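Local coordinates for protein ethylbenzene dehydrogenase beta-subunit (Aromatoleum aromaticum, PDB 2IVF) that carries SF4 and F3S iron-sulfur clusters as the ferredoxin-like subunit of a three-chain assembly, and probably relays electrons between them, at residues T33-C38 / R52-T57; T57-K62 / F145-M150; V179-C184 / S205-K210. All blocks are in the same frame, centred on the assembly; numbering follows the deposited sequence.

Contact 1 of 3, residues T33-C38 / R52-T57. With SF4 (iron/sulfur cluster), chain U; SF4 (iron/sulfur cluster), chain T.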
loop_
_atom_site.group_PDB
_atom_site.type_symbol
_atom_site.label_atom_id
_atom_site.label_comp_id
_atom_site.label_asym_id
_atom_site.label_seq_id
_atom_site.Cartn_x
_atom_site.Cartn_y
_atom_site.Cartn_z
ATOM N N THR B 33 2.588 0.068 8.343
ATOM C CA THR B 33 1.826 -0.910 9.107
ATOM C C THR B 33 1.947 -0.637 10.595
ATOM O O THR B 33 0.955 -0.718 11.330
ATOM C CB THR B 33 2.201 -2.358 8.775
ATOM O OG1 THR B 33 2.168 -2.526 7.376
ATOM C CG2 THR B 33 1.220 -3.339 9.413
ATOM N N CYS B 34 3.155 -0.295 11.039
ATOM C CA CYS B 34 3.370 0.077 12.409
ATOM C C CYS B 34 2.500 1.287 12.852
ATOM O O CYS B 34 1.953 1.284 13.970
ATOM C CB CYS B 34 4.861 0.316 12.673
ATOM S SG CYS B 34 5.552 1.516 11.479
ATOM N N THR B 35 2.312 2.246 11.946
ATOM C CA THR B 35 1.474 3.424 12.171
ATOM C C THR B 35 0.043 3.017 12.455
ATOM O O THR B 35 -0.568 3.427 13.500
ATOM C CB THR B 35 1.580 4.351 10.967
ATOM O OG1 THR B 35 2.975 4.609 10.750
ATOM C CG2 THR B 35 0.763 5.673 11.191
ATOM N N VAL B 36 -0.476 2.189 11.581
ATOM C CA VAL B 36 -1.870 1.724 11.724
ATOM C C VAL B 36 -2.041 0.740 12.876
ATOM O O VAL B 36 -3.117 0.694 13.473
ATOM C CB VAL B 36 -2.487 1.170 10.411
ATOM C CG1 VAL B 36 -2.302 2.173 9.211
ATOM C CG2 VAL B 36 -2.000 -0.243 10.080
ATOM N N ALA B 37 -0.994 -0.040 13.187
ATOM C CA ALA B 37 -1.030 -1.003 14.291
ATOM C C ALA B 37 -1.298 -0.229 15.570
ATOM O O ALA B 37 -2.202 -0.536 16.322
ATOM C CB ALA B 37 0.342 -1.797 14.392
ATOM N N CYS B 38 -0.526 0.825 15.780
ATOM C CA CYS B 38 -0.730 1.675 16.955
ATOM C C CYS B 38 -2.081 2.347 16.939
ATOM O O CYS B 38 -2.793 2.337 17.959
ATOM C CB CYS B 38 0.310 2.781 17.003
ATOM S SG CYS B 38 0.230 3.660 18.560
ATOM N N ARG B 52 0.057 10.284 15.936
ATOM C CA ARG B 52 0.738 9.114 15.387
ATOM C C ARG B 52 1.869 8.789 16.309
ATOM O O ARG B 52 3.027 9.153 16.075
ATOM C CB ARG B 52 1.229 9.378 13.948
ATOM C CG ARG B 52 0.125 9.329 12.927
ATOM C CD ARG B 52 -0.535 10.698 12.779
ATOM N NE ARG B 52 -1.581 10.679 11.753
ATOM C CZ ARG B 52 -2.248 11.753 11.379
ATOM N NH1 ARG B 52 -2.018 12.908 11.969
ATOM N NH2 ARG B 52 -3.161 11.687 10.425
ATOM N N TRP B 53 1.514 8.125 17.399
ATOM C CA TRP B 53 2.490 7.773 18.430
ATOM C C TRP B 53 3.585 6.956 17.782
ATOM O O TRP B 53 4.739 7.176 18.060
ATOM C CB TRP B 53 1.875 6.987 19.557
ATOM C CG TRP B 53 0.838 7.671 20.365
ATOM C CD1 TRP B 53 0.543 9.012 20.417
ATOM C CD2 TRP B 53 0.006 7.044 21.349
ATOM N NE1 TRP B 53 -0.416 9.236 21.342
ATOM C CE2 TRP B 53 -0.762 8.056 21.945
ATOM C CE3 TRP B 53 -0.145 5.720 21.791
ATOM C CZ2 TRP B 53 -1.711 7.788 22.913
ATOM C CZ3 TRP B 53 -1.041 5.456 22.768
ATOM C CH2 TRP B 53 -1.820 6.487 23.338
ATOM N N ASN B 54 3.220 6.036 16.887
ATOM C CA ASN B 54 4.167 5.448 15.992
ATOM C C ASN B 54 4.014 6.200 14.703
ATOM O O ASN B 54 2.904 6.291 14.142
ATOM C CB ASN B 54 3.915 3.965 15.723
ATOM C CG ASN B 54 4.915 3.412 14.741
ATOM O OD1 ASN B 54 5.845 2.732 15.130
ATOM N ND2 ASN B 54 4.759 3.756 13.443
ATOM N N ASN B 55 5.111 6.812 14.278
ATOM C CA ASN B 55 5.089 7.581 13.055
ATOM C C ASN B 55 6.197 7.143 12.114
ATOM O O ASN B 55 7.272 6.731 12.549
ATOM C CB ASN B 55 5.176 9.086 13.330
ATOM C CG ASN B 55 6.273 9.443 14.249
ATOM O OD1 ASN B 55 6.078 9.467 15.490
ATOM N ND2 ASN B 55 7.402 9.781 13.701
ATOM N N VAL B 56 5.928 7.237 10.829
ATOM C CA VAL B 56 6.939 6.871 9.825
ATOM C C VAL B 56 6.979 7.890 8.733
ATOM O O VAL B 56 5.961 8.193 8.132
ATOM C CB VAL B 56 6.704 5.490 9.192
ATOM C CG1 VAL B 56 7.884 5.148 8.343
ATOM C CG2 VAL B 56 6.452 4.396 10.225
ATOM N N THR B 57 8.146 8.493 8.514
ATOM C CA THR B 57 8.258 9.469 7.449
ATOM C C THR B 57 9.508 9.219 6.647
ATOM O O THR B 57 10.375 8.459 7.033
ATOM C CB THR B 57 8.295 10.915 8.011
ATOM O OG1 THR B 57 9.371 11.030 8.947
ATOM C CG2 THR B 57 6.933 11.281 8.710
HETATM FE FE1 SF4 U . 3.916 2.982 21.491
HETATM FE FE2 SF4 U . 1.891 2.798 19.827
HETATM FE FE3 SF4 U . 4.108 1.342 19.388
HETATM FE FE4 SF4 U . 2.483 0.627 21.410
HETATM S S1 SF4 U . 1.976 0.570 19.173
HETATM S S2 SF4 U . 4.743 0.863 21.550
HETATM S S3 SF4 U . 1.703 2.702 22.124
HETATM S S4 SF4 U . 3.897 3.674 19.329
HETATM FE FE1 SF4 T . 9.037 0.189 8.434
HETATM FE FE2 SF4 T . 6.856 0.365 10.086
HETATM FE FE3 SF4 T . 8.095 -1.980 9.635
HETATM FE FE4 SF4 T . 6.616 -0.943 7.624
HETATM S S1 SF4 T . 5.838 -1.626 9.626
HETATM S S2 SF4 T . 8.705 -1.873 7.474
HETATM S S3 SF4 T . 7.059 1.269 7.987
HETATM S S4 SF4 T . 8.997 -0.121 10.682
HETATM O O HOH W 1 0.329 5.697 14.853
#
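Cys34 and Cys38 sit one helical turn apart in helix 33-42, yet their first torsions send the sulfurs to different clusters, with Asn54 lodged against both residues. Cys34 SG lies between its backbone N and carbonyl carbon (chi1 53°), whereas Cys38 SG is anti to its N (chi1 -171°). The sequence is the ferredoxin-type Cys-x-x-Cys-x-x-Cys-x-x-x-Cys motif, whose last cysteine serves a second cluster. Cys34 SG binds iron FE2 of one SF4 at 2.2 Å, and Cys38 SG binds iron FE2 of the other SF4 at 2.3 Å.

Asn54 brings its CG to 3.7 Å from Cys34 CB, and its ND2 comes within 3.1 Å of Cys34 SG. The same nitrogen gives a weak hydrogen bond to Thr35 OG1, the two side chains crossing at about a right angle; Gln32 is the stronger partner of that hydroxyl. Arg235 bonds to Asn54 OD1, which, with the weak bond from ND2, sets the turn of the amide beside Cys34. On the same flank Val56 CG2 presses on Cys34 SG at 3.3 Å and also touches Thr35 OG1, putting a methyl beside the ligating sulfur. A water links the backbones, donating to both Thr35 O and Asn54 O. Trp53 closes the Cys38 end: Cys38 SG lies oblique to its six-membered ring, 5.0 Å from the centroid. The ring turns an edge to the cluster, where Trp53 CE3 stands 3.6 Å from sulfide S3.

Contact 2 of 3, residues T57-K62 / F145-M150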
loop_
_atom_site.group_PDB
_atom_site.type_symbol
_atom_site.label_atom_id
_atom_site.label_comp_id
_atom_site.label_asym_id
_atom_site.label_seq_id
_atom_site.Cartn_x
_atom_site.Cartn_y
_atom_site.Cartn_z
ATOM N N THR B 57 8.146 8.493 8.514
ATOM C CA THR B 57 8.258 9.469 7.449
ATOM C C THR B 57 9.508 9.219 6.647
ATOM O O THR B 57 10.375 8.459 7.033
ATOM C CB THR B 57 8.295 10.915 8.011
ATOM O OG1 THR B 57 9.371 11.030 8.947
ATOM C CG2 THR B 57 6.933 11.281 8.710
ATOM N N THR B 58 9.602 9.915 5.541
ATOM C CA THR B 58 10.727 9.733 4.627
ATOM C C THR B 58 11.845 10.670 5.106
ATOM O O THR B 58 11.582 11.790 5.577
ATOM C CB THR B 58 10.306 9.980 3.161
ATOM O OG1 THR B 58 9.279 9.026 2.796
ATOM C CG2 THR B 58 11.512 9.883 2.155
ATOM N N TYR B 59 13.061 10.179 5.083
ATOM C CA TYR B 59 14.227 10.990 5.434
ATOM C C TYR B 59 15.218 11.018 4.265
ATOM O O TYR B 59 15.415 9.952 3.618
ATOM C CB TYR B 59 14.895 10.484 6.732
ATOM C CG TYR B 59 15.861 11.523 7.230
ATOM C CD1 TYR B 59 15.456 12.485 8.146
ATOM C CD2 TYR B 59 17.118 11.642 6.668
ATOM C CE1 TYR B 59 16.311 13.501 8.542
ATOM C CE2 TYR B 59 17.994 12.624 7.090
ATOM C CZ TYR B 59 17.554 13.579 8.006
ATOM O OH TYR B 59 18.387 14.576 8.418
ATOM N N PRO B 60 15.828 12.214 3.970
ATOM C CA PRO B 60 15.536 13.578 4.464
ATOM C C PRO B 60 14.087 13.943 4.304
ATOM O O PRO B 60 13.433 13.557 3.286
ATOM C CB PRO B 60 16.333 14.489 3.519
ATOM C CG PRO B 60 17.386 13.653 2.996
ATOM C CD PRO B 60 17.028 12.229 3.129
ATOM N N GLY B 61 13.587 14.702 5.272
ATOM C CA GLY B 61 12.217 15.203 5.228
ATOM C C GLY B 61 12.007 16.095 6.439
ATOM O O GLY B 61 12.943 16.321 7.218
ATOM N N LYS B 62 10.794 16.596 6.594
ATOM C CA LYS B 62 10.470 17.483 7.723
ATOM C C LYS B 62 10.168 16.677 9.005
ATOM O O LYS B 62 10.180 17.225 10.102
ATOM C CB LYS B 62 9.322 18.416 7.369
ATOM C CG LYS B 62 9.708 19.434 6.279
ATOM C CD LYS B 62 8.640 20.421 6.027
ATOM C CE LYS B 62 8.935 21.302 4.813
ATOM N NZ LYS B 62 7.795 22.261 4.753
ATOM N N PHE B 145 15.450 7.090 2.844
ATOM C CA PHE B 145 15.103 5.873 3.556
ATOM C C PHE B 145 13.917 6.259 4.432
ATOM O O PHE B 145 13.579 7.448 4.501
ATOM C CB PHE B 145 16.283 5.343 4.387
ATOM C CG PHE B 145 16.848 6.305 5.352
ATOM C CD1 PHE B 145 17.886 7.148 4.978
ATOM C CD2 PHE B 145 16.364 6.397 6.655
ATOM C CE1 PHE B 145 18.445 8.033 5.856
ATOM C CE2 PHE B 145 16.899 7.305 7.538
ATOM C CZ PHE B 145 17.972 8.123 7.142
ATOM N N TYR B 146 13.300 5.279 5.100
ATOM C CA TYR B 146 12.124 5.517 5.900
ATOM C C TYR B 146 12.475 5.468 7.361
ATOM O O TYR B 146 13.299 4.630 7.793
ATOM C CB TYR B 146 11.042 4.522 5.536
ATOM C CG TYR B 146 10.671 4.592 4.076
ATOM C CD1 TYR B 146 9.959 5.682 3.591
ATOM C CD2 TYR B 146 11.000 3.568 3.191
ATOM C CE1 TYR B 146 9.625 5.777 2.249
ATOM C CE2 TYR B 146 10.622 3.628 1.812
ATOM C CZ TYR B 146 9.927 4.740 1.375
ATOM O OH TYR B 146 9.560 4.816 0.052
ATOM N N LEU B 147 11.895 6.386 8.137
ATOM C CA LEU B 147 12.316 6.562 9.506
ATOM C C LEU B 147 11.122 6.477 10.455
ATOM O O LEU B 147 10.315 7.418 10.555
ATOM C CB LEU B 147 13.019 7.906 9.647
ATOM C CG LEU B 147 13.520 8.239 11.073
ATOM C CD1 LEU B 147 14.486 7.150 11.565
ATOM C CD2 LEU B 147 14.185 9.657 11.148
ATOM N N ALA B 148 11.019 5.313 11.098
ATOM C CA ALA B 148 10.021 5.020 12.106
ATOM C C ALA B 148 10.455 5.544 13.434
ATOM O O ALA B 148 11.633 5.425 13.833
ATOM C CB ALA B 148 9.719 3.487 12.190
ATOM N N ARG B 149 9.499 6.133 14.138
ATOM C CA ARG B 149 9.770 6.746 15.399
ATOM C C ARG B 149 8.588 6.568 16.338
ATOM O O ARG B 149 7.434 6.529 15.902
ATOM C CB ARG B 149 10.062 8.233 15.227
ATOM C CG ARG B 149 11.355 8.546 14.458
ATOM C CD ARG B 149 11.480 9.998 14.171
ATOM N NE ARG B 149 11.463 10.638 15.470
ATOM C CZ ARG B 149 10.738 11.686 15.816
ATOM N NH1 ARG B 149 9.973 12.309 14.956
ATOM N NH2 ARG B 149 10.784 12.115 17.070
ATOM N N MET B 150 8.892 6.508 17.617
ATOM C CA MET B 150 7.882 6.522 18.658
ATOM C C MET B 150 8.498 7.282 19.824
ATOM O O MET B 150 9.589 7.853 19.690
ATOM C CB MET B 150 7.534 5.091 19.125
ATOM C CG MET B 150 7.284 4.082 18.064
ATOM S SD MET B 150 8.746 3.208 17.446
ATOM C CE MET B 150 8.984 2.046 18.824
HETATM O O HOH W 2 9.075 9.730 11.516
#
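Leu147 O is gripped twice: Thr57 N donates to it at 3.2 Å from above the carbonyl plane, and a water donates to it at 2.8 Å. That water also pairs with Thr57 OG1, which chi1 of 56° sets between the backbone N and the carbonyl carbon, so the threonine reaches one acceptor both directly and through solvent. Leu147 N answers with a bond to Thr57 O, completing an antiparallel hydrogen-bonded pair. Tyr59 and Phe145 form the next such pair, Tyr59 N meeting Phe145 O at 2.8 Å, and Thr58 faces Tyr146 in the non-hydrogen-bonded pair between them.

On the face bearing Thr57, Tyr59, Phe145 and Leu147, the Phe145 ring takes Tyr59 CB over one face as a CH-pi contact, 4.1 Å from the centroid. The two side chains lie side by side, pointing the same way, their ring planes oblique at 32°, with Tyr59 CD2 touching Phe145 CZ at 3.7 Å. Helix 295-302 packs on both through Leu301. On the opposite face Thr58 OG1 lies at the edge of the Tyr146 ring, 3.3 Å from Tyr146 CE1. Chemically, then, the Tyr59-Phe145 end is carbon packing against a helix, while Thr57 OG1 shares a water with Leu147 O on the same face; across the sheet Thr58 OG1 is satisfied by Asp133 N, and Tyr146 OH by Asp133 OD1 and by Arg851 of the alpha-subunit.

Contact 3 of 3, residues V179-C184 / S205-K210. With F3S (Fe3-s4 cluster), chain R.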
loop_
_atom_site.group_PDB
_atom_site.type_symbol
_atom_site.label_atom_id
_atom_site.label_comp_id
_atom_site.label_asym_id
_atom_site.label_seq_id
_atom_site.Cartn_x
_atom_site.Cartn_y
_atom_site.Cartn_z
ATOM N N VAL B 179 2.170 9.611 30.950
ATOM C CA VAL B 179 1.419 10.787 31.424
ATOM C C VAL B 179 0.181 10.289 32.169
ATOM O O VAL B 179 -0.713 9.694 31.566
ATOM C CB VAL B 179 0.937 11.691 30.252
ATOM C CG1 VAL B 179 0.080 12.866 30.835
ATOM C CG2 VAL B 179 2.101 12.215 29.419
ATOM N N ASP B 180 0.144 10.533 33.471
ATOM C CA ASP B 180 -0.997 10.195 34.311
ATOM C C ASP B 180 -2.205 11.039 33.903
ATOM O O ASP B 180 -2.250 12.259 34.149
ATOM C CB ASP B 180 -0.609 10.439 35.764
ATOM C CG ASP B 180 -1.746 10.265 36.725
ATOM O OD1 ASP B 180 -2.931 10.375 36.325
ATOM O OD2 ASP B 180 -1.434 10.039 37.921
ATOM N N GLN B 181 -3.160 10.391 33.232
ATOM C CA GLN B 181 -4.260 11.092 32.603
ATOM C C GLN B 181 -5.199 11.737 33.606
ATOM O O GLN B 181 -5.942 12.630 33.244
ATOM C CB GLN B 181 -5.028 10.145 31.688
ATOM C CG GLN B 181 -4.173 9.696 30.547
ATOM C CD GLN B 181 -3.725 10.870 29.698
ATOM O OE1 GLN B 181 -4.571 11.534 29.076
ATOM N NE2 GLN B 181 -2.402 11.146 29.666
ATOM N N GLU B 182 -5.173 11.294 34.859
ATOM C CA GLU B 182 -5.990 11.911 35.903
ATOM C C GLU B 182 -5.385 13.202 36.455
ATOM O O GLU B 182 -6.109 14.102 36.858
ATOM C CB GLU B 182 -6.186 10.951 37.084
ATOM C CG GLU B 182 -6.918 9.686 36.710
ATOM C CD GLU B 182 -7.221 8.758 37.896
ATOM O OE1 GLU B 182 -6.895 9.108 39.065
ATOM O OE2 GLU B 182 -7.820 7.674 37.640
ATOM N N ARG B 183 -4.066 13.264 36.543
ATOM C CA ARG B 183 -3.375 14.416 37.130
ATOM C C ARG B 183 -3.053 15.469 36.051
ATOM O O ARG B 183 -2.927 16.651 36.356
ATOM C CB ARG B 183 -2.103 13.906 37.810
ATOM C CG ARG B 183 -1.253 14.894 38.593
ATOM C CD ARG B 183 -0.274 14.139 39.589
ATOM N NE ARG B 183 0.378 12.957 38.960
ATOM C CZ ARG B 183 0.650 11.788 39.568
ATOM N NH1 ARG B 183 0.313 11.583 40.844
ATOM N NH2 ARG B 183 1.251 10.805 38.888
ATOM N N CYS B 184 -2.917 15.032 34.797
ATOM C CA CYS B 184 -2.562 15.928 33.686
ATOM C C CYS B 184 -3.592 17.050 33.546
ATOM O O CYS B 184 -4.797 16.807 33.559
ATOM C CB CYS B 184 -2.453 15.180 32.359
ATOM S SG CYS B 184 -1.946 16.255 30.978
ATOM N N SER B 205 -9.868 15.789 25.829
ATOM C CA SER B 205 -9.595 15.632 27.260
ATOM C C SER B 205 -8.864 16.834 27.848
ATOM O O SER B 205 -8.912 17.048 29.048
ATOM C CB SER B 205 -8.753 14.382 27.498
ATOM O OG SER B 205 -7.531 14.443 26.764
ATOM N N GLN B 206 -8.163 17.577 27.011
ATOM C CA GLN B 206 -7.280 18.643 27.452
ATOM C C GLN B 206 -6.184 18.109 28.349
ATOM O O GLN B 206 -5.770 18.729 29.316
ATOM C CB GLN B 206 -8.074 19.767 28.082
ATOM C CG GLN B 206 -8.913 20.505 27.040
ATOM C CD GLN B 206 -9.749 21.582 27.651
ATOM O OE1 GLN B 206 -9.257 22.672 27.932
ATOM N NE2 GLN B 206 -11.035 21.280 27.889
ATOM N N THR B 207 -5.724 16.921 27.999
ATOM C CA THR B 207 -4.526 16.341 28.586
ATOM C C THR B 207 -3.649 16.048 27.389
ATOM O O THR B 207 -4.092 16.183 26.238
ATOM C CB THR B 207 -4.823 14.994 29.306
ATOM O OG1 THR B 207 -5.313 14.055 28.331
ATOM C CG2 THR B 207 -5.819 15.164 30.481
ATOM N N SER B 208 -2.402 15.727 27.678
ATOM C CA SER B 208 -1.491 15.233 26.685
ATOM C C SER B 208 -1.313 13.716 26.815
ATOM O O SER B 208 -1.422 13.124 27.893
ATOM C CB SER B 208 -0.153 15.966 26.781
ATOM O OG SER B 208 -0.310 17.349 26.458
ATOM N N GLU B 209 -1.087 13.105 25.663
ATOM C CA GLU B 209 -0.935 11.688 25.562
ATOM C C GLU B 209 0.309 11.366 24.745
ATOM O O GLU B 209 0.870 12.217 24.062
ATOM C CB GLU B 209 -2.142 11.098 24.883
ATOM C CG GLU B 209 -3.434 11.315 25.644
ATOM C CD GLU B 209 -4.488 10.348 25.242
ATOM O OE1 GLU B 209 -4.275 9.121 25.393
ATOM O OE2 GLU B 209 -5.557 10.805 24.817
ATOM N N LYS B 210 0.692 10.100 24.793
ATOM C CA LYS B 210 1.911 9.654 24.184
ATOM C C LYS B 210 1.924 8.122 24.122
ATOM O O LYS B 210 1.130 7.431 24.760
ATOM C CB LYS B 210 3.093 10.136 25.062
ATOM C CG LYS B 210 3.171 9.472 26.414
ATOM C CD LYS B 210 4.365 9.914 27.217
ATOM C CE LYS B 210 5.689 9.409 26.716
ATOM N NZ LYS B 210 5.682 7.928 26.526
HETATM FE FE1 F3S R . 0.016 17.405 31.330
HETATM FE FE3 F3S R . 2.173 18.204 32.658
HETATM FE FE4 F3S R . 2.325 17.999 30.100
HETATM S S1 F3S R . 0.042 18.810 33.019
HETATM S S2 F3S R . 0.246 18.348 29.330
HETATM S S3 F3S R . 1.904 16.368 31.533
HETATM S S4 F3S R . 3.232 19.622 31.306
#
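Gln181 folds back to reach Thr207 and Ser208 with both ends of its amide. Its CG is anti to the carbonyl carbon, and the chain then bends at chi2 (-61°), turning CD back instead of letting it extend outward. NE2 donates to Ser208 O at 2.8 Å in a nearly straight bond (170°) and also to Val179 O. Both acceptors lie close to the amide plane: one N-H crosses to Ser208 O, the other turns back to Val179 O of its own segment, and together they fix the turn of the amide. Gln181 OE1 accepts from Thr207 OG1 at 2.7 Å. That hydroxyl stands between its own backbone N and carbonyl carbon (chi1 62°) and in turn accepts from Ser205 OG, giving a directed relay from Ser205 through Thr207 to Gln181.

Cys184 SG binds iron FE1 of the Fe3-S4 cluster at 2.3 Å. Ser208 N donates a hydrogen bond to the same sulfur at 3.4 Å, and the CB of Thr207 lies against it at 3.6 Å. Ser208 turns its hydroxyl toward the cluster, with OG 3.1 Å from sulfide S2. Farther along, Val179 CG1 packs on Ser208 O, while Val179 CG2 meets CD of Lys210 at 3.9 Å; the Lys210 amine goes on to Val177 O. The Glu209 carboxylate pairs with Arg45 and with Tyr68 of the alpha-subunit. A backbone N-H directed at a ligating cysteine sulfur is a familiar feature of ferredoxin-type iron-sulfur sites, and here it belongs to the Fe3-S4 pocket, which also includes Cys163 and Cys190.

In the fold
From the N terminus, the chain first runs through helix 33-42, and contact 1 closes a short loop of 13 residues by bringing strand 55-59 back beside it. Contact 2 picks up that strand at Thr57, which both contacts share, and closes a far longer loop of 82 residues when strand 141-149 pairs with it. The two are directly joined where Val56 CG2 packs on Ala148 CB, tying helix 33-42 to the three-stranded sheet. Contact 3 comes last, with 20 residues between its segments, and ties the Fe3-S4 loop to strand 207-210; it meets contact 1 where the Trp53 ring packs on Lys210 O. All three follow in series, neither nesting nor crossing.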